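Local coordinates for protein putative anti-sigma factor antagonist TM_1081 (Thermotoga maritima, PDB 3F43) that probably acts as an anti-anti-sigma factor, counteracting an anti-sigma factor and so releasing a sigma factor from inhibition, at residues K41-D45 with E46-K50; E63-S67 with F68-V72; T103-D106 with R107-K110. All blocks are in the same frame, centred on the assembly; numbering follows the deposited sequence.

Contact 1: residues K41-D45 with E46-K50; sequences KWVFD and EFLNK
Trp-42 and Phe-47 meet in a T-shaped stack on the buried side of helix 36-48. The Phe-47 edge points at the face of the six-membered Trp-42 ring, centroids 5.2 Å apart and planes at 87°. The first torsion of Trp-42 (chi1 176°) sets CG trans to the backbone N and carries the indole forward along the helix. Glu-46 CG lies over the same indole, 3.4 Å from Trp-42 NE1, whose N-H is taken by His-11 O. One turn on, Leu-48 CD1 sits over the centre of the Phe-44 ring, 3.6 Å from its centroid, a CH-pi contact. Val-43 CG1 touches the same methyl. These apolar groups pack the helix against strands 22-25 and 54-58 and helix 67-83, within a beta-alpha-beta unit of the STAS fold.

The other side is polar and looser. Lys-41 NZ forms a salt bridge with Asp-45 OD2 at 2.8 Å. Asp-45 OD1 and Asn-49 ND2 lie too far apart to bond, and one water links them.

Near the end, Val-43 O accepts from Phe-47 N and Leu-48 N in a pi-type turn. So the helix is amphipathic: aromatic and aliphatic contacts anchor it, charge and water tie its polar side.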
loop_
_atom_site.group_PDB
_atom_site.type_symbol
_atom_site.label_atom_id
_atom_site.label_comp_id
_atom_site.label_asym_id
_atom_site.label_seq_id
_atom_site.Cartn_x
_atom_site.Cartn_y
_atom_site.Cartn_z
ATOM N N LYS A 41 -8.081 9.429 -5.491
ATOM C CA LYS A 41 -9.289 9.647 -6.291
ATOM C C LYS A 41 -9.087 10.788 -7.261
ATOM O O LYS A 41 -9.440 10.682 -8.408
ATOM C CB LYS A 41 -10.495 9.877 -5.403
ATOM C CG LYS A 41 -11.778 9.999 -6.172
ATOM C CD LYS A 41 -12.983 9.977 -5.250
ATOM C CE LYS A 41 -14.220 10.575 -5.927
ATOM N NZ LYS A 41 -14.446 10.070 -7.324
ATOM N N TRP A 42 -8.429 11.837 -6.799
ATOM C CA TRP A 42 -8.121 12.998 -7.637
ATOM C C TRP A 42 -7.174 12.649 -8.804
ATOM O O TRP A 42 -7.490 12.984 -9.976
ATOM C CB TRP A 42 -7.578 14.133 -6.773
ATOM C CG TRP A 42 -7.131 15.362 -7.531
ATOM C CD1 TRP A 42 -7.928 16.333 -8.071
ATOM C CD2 TRP A 42 -5.794 15.715 -7.844
ATOM N NE1 TRP A 42 -7.162 17.288 -8.687
ATOM C CE2 TRP A 42 -5.846 16.952 -8.549
ATOM C CE3 TRP A 42 -4.549 15.157 -7.548
ATOM C CZ2 TRP A 42 -4.703 17.596 -9.002
ATOM C CZ3 TRP A 42 -3.414 15.803 -8.001
ATOM C CH2 TRP A 42 -3.508 17.026 -8.710
ATOM N N VAL A 43 -6.126 11.876 -8.531
ATOM C CA VAL A 43 -5.188 11.509 -9.599
ATOM C C VAL A 43 -5.908 10.630 -10.644
ATOM O O VAL A 43 -5.762 10.822 -11.856
ATOM C CB VAL A 43 -3.921 10.805 -9.048
ATOM C CG1 VAL A 43 -3.072 10.204 -10.228
ATOM C CG2 VAL A 43 -3.104 11.785 -8.146
ATOM N N PHE A 44 -6.680 9.667 -10.171
ATOM C CA PHE A 44 -7.477 8.823 -11.084
ATOM C C PHE A 44 -8.527 9.612 -11.839
ATOM O O PHE A 44 -8.675 9.496 -13.056
ATOM C CB PHE A 44 -8.082 7.609 -10.369
ATOM C CG PHE A 44 -7.099 6.479 -10.183
ATOM C CD1 PHE A 44 -6.139 6.519 -9.216
ATOM C CD2 PHE A 44 -7.146 5.365 -11.008
ATOM C CE1 PHE A 44 -5.218 5.461 -9.068
ATOM C CE2 PHE A 44 -6.227 4.331 -10.847
ATOM C CZ PHE A 44 -5.291 4.369 -9.894
ATOM N N ASP A 45 -9.298 10.435 -11.139
ATOM C CA ASP A 45 -10.342 11.167 -11.834
ATOM C C ASP A 45 -9.826 12.193 -12.833
ATOM O O ASP A 45 -10.398 12.340 -13.942
ATOM C CB ASP A 45 -11.268 11.873 -10.860
ATOM C CG ASP A 45 -12.160 10.949 -10.071
ATOM O OD1 ASP A 45 -12.344 9.764 -10.408
ATOM O OD2 ASP A 45 -12.728 11.450 -9.089
ATOM N N GLU A 46 -8.794 12.944 -12.452
ATOM C CA GLU A 46 -8.274 14.022 -13.283
ATOM C C GLU A 46 -7.322 13.599 -14.388
ATOM O O GLU A 46 -7.285 14.233 -15.434
ATOM C CB GLU A 46 -7.549 15.060 -12.406
ATOM C CG GLU A 46 -8.462 15.718 -11.416
ATOM C CD GLU A 46 -9.561 16.544 -12.071
ATOM O OE1 GLU A 46 -9.283 17.258 -13.061
ATOM O OE2 GLU A 46 -10.711 16.475 -11.608
ATOM N N PHE A 47 -6.542 12.551 -14.146
ATOM C CA PHE A 47 -5.473 12.198 -15.044
ATOM C C PHE A 47 -5.655 10.773 -15.593
ATOM O O PHE A 47 -5.850 10.600 -16.786
ATOM C CB PHE A 47 -4.141 12.430 -14.359
ATOM C CG PHE A 47 -4.012 13.826 -13.794
ATOM C CD1 PHE A 47 -4.121 14.922 -14.623
ATOM C CD2 PHE A 47 -3.849 14.017 -12.436
ATOM C CE1 PHE A 47 -4.063 16.201 -14.110
ATOM C CE2 PHE A 47 -3.808 15.303 -11.904
ATOM C CZ PHE A 47 -3.895 16.373 -12.745
ATOM N N LEU A 48 -5.513 9.769 -14.730
ATOM C CA LEU A 48 -5.406 8.386 -15.215
ATOM C C LEU A 48 -6.662 7.973 -15.977
ATOM O O LEU A 48 -6.574 7.384 -17.051
ATOM C CB LEU A 48 -5.122 7.414 -14.070
ATOM C CG LEU A 48 -3.777 7.594 -13.384
ATOM C CD1 LEU A 48 -3.595 6.763 -12.109
ATOM C CD2 LEU A 48 -2.610 7.348 -14.342
ATOM N N ASN A 49 -7.835 8.300 -15.454
ATOM C CA ASN A 49 -9.071 7.929 -16.149
ATOM C C ASN A 49 -9.384 8.756 -17.393
ATOM O O ASN A 49 -10.265 8.395 -18.166
ATOM C CB ASN A 49 -10.253 7.909 -15.176
ATOM C CG ASN A 49 -10.100 6.857 -14.065
ATOM O OD1 ASN A 49 -9.283 5.925 -14.144
ATOM N ND2 ASN A 49 -10.899 7.005 -13.019
ATOM N N LYS A 50 -8.625 9.827 -17.608
ATOM C CA LYS A 50 -8.718 10.663 -18.798
ATOM C C LYS A 50 -7.576 10.381 -19.778
ATOM O O LYS A 50 -7.443 11.097 -20.764
ATOM C CB LYS A 50 -8.744 12.139 -18.433
ATOM C CG LYS A 50 -9.879 12.526 -17.496
ATOM C CD LYS A 50 -10.009 14.013 -17.332
ATOM C CE LYS A 50 -11.302 14.390 -16.621
ATOM N NZ LYS A 50 -11.355 15.865 -16.327
HETATM O O HOH W 1 -12.946 8.832 -12.978
#

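Contact 2: residues E63-S67 with F68-V72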
loop_
_atom_site.group_PDB
_atom_site.type_symbol
_atom_site.label_atom_id
_atom_site.label_comp_id
_atom_site.label_asym_id
_atom_site.label_seq_id
_atom_site.Cartn_x
_atom_site.Cartn_y
_atom_site.Cartn_z
ATOM N N GLU A 63 7.081 15.345 3.783
ATOM C CA GLU A 63 8.023 15.080 4.883
ATOM C C GLU A 63 8.249 13.600 5.188
ATOM O O GLU A 63 9.368 13.172 5.479
ATOM C CB GLU A 63 7.598 15.824 6.156
ATOM C CG GLU A 63 8.575 15.715 7.358
ATOM C CD GLU A 63 10.059 15.914 6.985
ATOM O OE1 GLU A 63 10.369 16.870 6.228
ATOM O OE2 GLU A 63 10.906 15.106 7.454
ATOM N N SER A 64 7.194 12.812 5.038
ATOM C CA SER A 64 7.244 11.385 5.301
ATOM C C SER A 64 6.075 10.748 4.559
ATOM O O SER A 64 5.135 11.431 4.160
ATOM C CB SER A 64 7.105 11.093 6.796
ATOM O OG SER A 64 5.800 11.409 7.234
ATOM N N ILE A 65 6.163 9.446 4.346
ATOM C CA ILE A 65 5.034 8.682 3.834
ATOM C C ILE A 65 4.727 7.549 4.794
ATOM O O ILE A 65 5.597 7.081 5.540
ATOM C CB ILE A 65 5.253 8.108 2.414
ATOM C CG1 ILE A 65 6.540 7.285 2.374
ATOM C CG2 ILE A 65 5.237 9.275 1.330
ATOM C CD1 ILE A 65 6.732 6.430 1.075
ATOM N N ASP A 66 3.477 7.125 4.759
ATOM C CA ASP A 66 2.977 6.035 5.590
ATOM C C ASP A 66 2.417 4.928 4.708
ATOM O O ASP A 66 2.522 4.988 3.459
ATOM C CB ASP A 66 2.021 6.568 6.692
ATOM C CG ASP A 66 0.619 7.008 6.188
ATOM O OD1 ASP A 66 0.263 6.724 5.030
ATOM O OD2 ASP A 66 -0.115 7.622 7.044
ATOM N N SER A 67 1.811 3.904 5.322
ATOM C CA SER A 67 1.349 2.754 4.561
ATOM C C SER A 67 0.245 3.132 3.589
ATOM O O SER A 67 0.133 2.545 2.512
ATOM C CB SER A 67 0.887 1.629 5.485
ATOM O OG SER A 67 -0.267 1.982 6.226
ATOM N N PHE A 68 -0.570 4.119 3.966
ATOM C CA PHE A 68 -1.640 4.591 3.093
ATOM C C PHE A 68 -1.129 5.356 1.911
ATOM O O PHE A 68 -1.590 5.113 0.773
ATOM C CB PHE A 68 -2.684 5.423 3.886
ATOM C CG PHE A 68 -3.688 4.592 4.614
ATOM C CD1 PHE A 68 -3.304 3.749 5.642
ATOM C CD2 PHE A 68 -5.023 4.670 4.287
ATOM C CE1 PHE A 68 -4.233 2.967 6.291
ATOM C CE2 PHE A 68 -5.958 3.921 4.960
ATOM C CZ PHE A 68 -5.571 3.061 5.959
ATOM N N SER A 69 -0.134 6.209 2.096
ATOM C CA SER A 69 0.411 6.920 0.921
ATOM C C SER A 69 1.183 5.927 0.032
ATOM O O SER A 69 1.157 6.019 -1.211
ATOM C CB SER A 69 1.196 8.191 1.272
ATOM O OG SER A 69 1.875 8.161 2.520
ATOM N N LEU A 70 1.795 4.915 0.633
ATOM C CA LEU A 70 2.417 3.869 -0.174
ATOM C C LEU A 70 1.373 3.116 -0.989
ATOM O O LEU A 70 1.591 2.795 -2.161
ATOM C CB LEU A 70 3.168 2.842 0.668
ATOM C CG LEU A 70 4.602 3.131 0.993
ATOM C CD1 LEU A 70 5.103 2.060 2.001
ATOM C CD2 LEU A 70 5.450 3.162 -0.305
ATOM N N GLY A 71 0.224 2.807 -0.393
ATOM C CA GLY A 71 -0.833 2.129 -1.121
ATOM C C GLY A 71 -1.304 2.933 -2.330
ATOM O O GLY A 71 -1.558 2.373 -3.407
ATOM N N VAL A 72 -1.372 4.246 -2.174
ATOM C CA VAL A 72 -1.715 5.137 -3.291
ATOM C C VAL A 72 -0.658 5.083 -4.402
ATOM O O VAL A 72 -0.988 4.936 -5.595
ATOM C CB VAL A 72 -2.055 6.527 -2.826
ATOM C CG1 VAL A 72 -2.161 7.488 -4.036
ATOM C CG2 VAL A 72 -3.382 6.426 -1.979
#
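Asp-66 and Ser-69 come together through the first torsions of both. Asp-66 CG stands between the backbone N and the carbonyl carbon (chi1 74°), which brings OD1 back over the start of helix 67-83. Asp-66 OD1 accepts from Ser-69 N at 3.0 Å, a fairly straight bond met close to the C-O direction. Phe-68 N also reaches OD1, but its N-H is strongly bent and this bond is weak. The reciprocal bond comes from Ser-69 OG. The chi1 of Ser-69, 31°, lies off the staggered positions and brings OG to 2.9 Å from Asp-66 N, which donates to it with an angle of 164°.

The two reciprocal bonds make a capping box, with Asp-66 as the N-cap. The cap opens the helix that follows strand 54-58 in the STAS, SpoIIAA-like fold. Ser-67, the next residue, is by similarity the phosphorylation site, and it carries no phosphate here. It therefore sits in the first turn, beside the capping aspartate. Its OG approaches the edge of the Phe-68 ring, 3.6 Å from Phe-68 CD1.

Both cap residues have a second partner. Asp-66 OD2 accepts from Ile-33 N, and Ser-69 OG is hydrogen-bonded to Leu-31 O, so the cap is tied to the loop before helix 36-48. Regular helical bonding starts at once, with Leu-70 N to Asp-66 O at 2.9 Å and Gly-71 N to Ser-67 O at the same length.

On the side facing helix 94-102, Ile-65 CD1 meets Leu-70 CD2 at 3.8 Å, the two side chains crossing at about a right angle. Val-99 of that helix touches both. Leu-70 also packs on Leu-70 of the second subunit, and Phe-68 on Ile-108 of that subunit.

Contact 3: residues T103-D106 with R107-K110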
loop_
_atom_site.group_PDB
_atom_site.type_symbol
_atom_site.label_atom_id
_atom_site.label_comp_id
_atom_site.label_asym_id
_atom_site.label_seq_id
_atom_site.Cartn_x
_atom_site.Cartn_y
_atom_site.Cartn_z
ATOM N N THR A 103 10.923 -1.152 1.438
ATOM C CA THR A 103 9.768 -1.829 0.850
ATOM C C THR A 103 10.012 -2.268 -0.599
ATOM O O THR A 103 9.102 -2.725 -1.258
ATOM C CB THR A 103 8.530 -0.911 0.866
ATOM O OG1 THR A 103 8.758 0.221 -0.003
ATOM C CG2 THR A 103 8.219 -0.409 2.279
ATOM N N ASN A 104 11.254 -2.110 -1.063
ATOM C CA ASN A 104 11.701 -2.543 -2.397
ATOM C C ASN A 104 11.041 -1.788 -3.556
ATOM O O ASN A 104 11.178 -2.185 -4.718
ATOM C CB ASN A 104 11.555 -4.066 -2.576
ATOM C CG ASN A 104 12.674 -4.848 -1.924
ATOM O OD1 ASN A 104 13.502 -4.311 -1.196
ATOM N ND2 ASN A 104 12.671 -6.151 -2.155
ATOM N N LEU A 105 10.341 -0.693 -3.248
ATOM C CA LEU A 105 9.691 0.069 -4.284
ATOM C C LEU A 105 10.731 0.652 -5.254
ATOM O O LEU A 105 10.484 0.764 -6.448
ATOM C CB LEU A 105 8.797 1.134 -3.659
ATOM C CG LEU A 105 7.683 1.799 -4.398
ATOM C CD1 LEU A 105 6.980 0.976 -5.449
ATOM C CD2 LEU A 105 6.734 2.368 -3.280
ATOM N N ASP A 106 11.923 0.953 -4.740
ATOM C CA ASP A 106 13.006 1.432 -5.584
ATOM C C ASP A 106 13.539 0.428 -6.611
ATOM O O ASP A 106 14.308 0.792 -7.507
ATOM C CB ASP A 106 14.131 2.052 -4.753
ATOM C CG ASP A 106 14.839 1.060 -3.845
ATOM O OD1 ASP A 106 14.477 -0.143 -3.775
ATOM O OD2 ASP A 106 15.762 1.525 -3.151
ATOM N N ARG A 107 13.110 -0.838 -6.498
ATOM C CA ARG A 107 13.388 -1.871 -7.495
ATOM C C ARG A 107 12.369 -1.924 -8.647
ATOM O O ARG A 107 12.652 -2.526 -9.680
ATOM C CB ARG A 107 13.500 -3.257 -6.829
ATOM C CG ARG A 107 14.574 -3.303 -5.760
ATOM C CD ARG A 107 14.571 -4.643 -5.018
ATOM N NE ARG A 107 15.492 -4.616 -3.879
ATOM C CZ ARG A 107 15.894 -5.700 -3.205
ATOM N NH1 ARG A 107 15.469 -6.922 -3.542
ATOM N NH2 ARG A 107 16.732 -5.559 -2.182
ATOM N N ILE A 108 11.197 -1.324 -8.473
ATOM C CA ILE A 108 10.093 -1.443 -9.420
ATOM C C ILE A 108 9.520 -0.127 -9.975
ATOM O O ILE A 108 8.643 -0.166 -10.839
ATOM C CB ILE A 108 8.949 -2.311 -8.834
ATOM C CG1 ILE A 108 8.343 -1.722 -7.563
ATOM C CG2 ILE A 108 9.467 -3.775 -8.565
ATOM C CD1 ILE A 108 6.943 -2.355 -7.163
ATOM N N VAL A 109 9.975 1.013 -9.457
ATOM C CA VAL A 109 9.572 2.316 -9.988
ATOM C C VAL A 109 10.836 3.173 -10.090
ATOM O O VAL A 109 11.725 3.129 -9.237
ATOM C CB VAL A 109 8.464 2.987 -9.133
ATOM C CG1 VAL A 109 8.988 3.385 -7.783
ATOM C CG2 VAL A 109 7.853 4.216 -9.868
ATOM N N LYS A 110 10.910 3.936 -11.178
ATOM C CA LYS A 110 11.989 4.886 -11.395
ATOM C C LYS A 110 11.913 5.989 -10.365
ATOM O O LYS A 110 10.838 6.472 -10.040
ATOM C CB LYS A 110 11.926 5.493 -12.800
ATOM C CG LYS A 110 12.291 4.529 -13.901
ATOM C CD LYS A 110 13.799 4.277 -13.941
HETATM O O HOH W 2 14.370 3.236 -8.565
HETATM O O HOH W 3 15.326 -2.081 -2.405
#
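The Asn-104 amide lies over one face of the Arg-107 guanidinium, the two planes only 21° apart. The amide is probably turned over in the model, so which end is oxygen is left open. The Asp-106 carboxylate runs alongside the arginine, pointing the same way, with its plane 12° from that of the guanidinium. The charges do not touch: Asp-106 OD1 is 4.6 Å from Arg-107 NE. A water accepts from Arg-107 NE at 2.9 Å and also lies close to Asp-106 OD1, where its proton is not certain.

The turn between helix 94-102 and strand 110-112 closes through the backbone. Arg-107 N donates to Asn-104 O at 3.0 Å. Leu-105 O takes two donors. Val-109 N lies nearly in line with the carbonyl, though its N-H is bent away; Ile-108 N comes from above the carbonyl plane. A second water joins Asp-106 O and Val-109 O, donating to both.

Inside, Leu-105 CD1 packs on Ile-108 CG1 at 3.7 Å and on Val-109 CG1 at 3.9 Å. With its CG opposite the backbone N (chi1 -160°), Leu-105 also reaches Leu-70 and Leu-77 of helix 67-83. It packs on Ser-67 of the second subunit as well. The chemistry implies a two-sided turn: water and stacked polar groups outside, aliphatic side chains joining the core and the dimer interface inside.

Overall arrangement
The contacts follow one another along a single STAS domain. Contact 1 lies on helix 36-48, contact 2 opens helix 67-83, and contact 3 is the turn after helix 94-102. These three helices connect successive parallel strands 22-25, 54-58, 86-90 and 110-112 of one mixed sheet. Contacts 1 and 2 have centres about 18 Å apart and do not touch. Contacts 1 and 3, about 23 Å apart, lie on opposite sides of the chain's centre. Contacts 2 and 3, about 14 Å apart, meet through Leu-70 and Thr-103. Both also touch the second subunit. The predicted phosphoserine site thus lies at the interface between the two subunits in this assembly, while contact 1 packs within its own subunit.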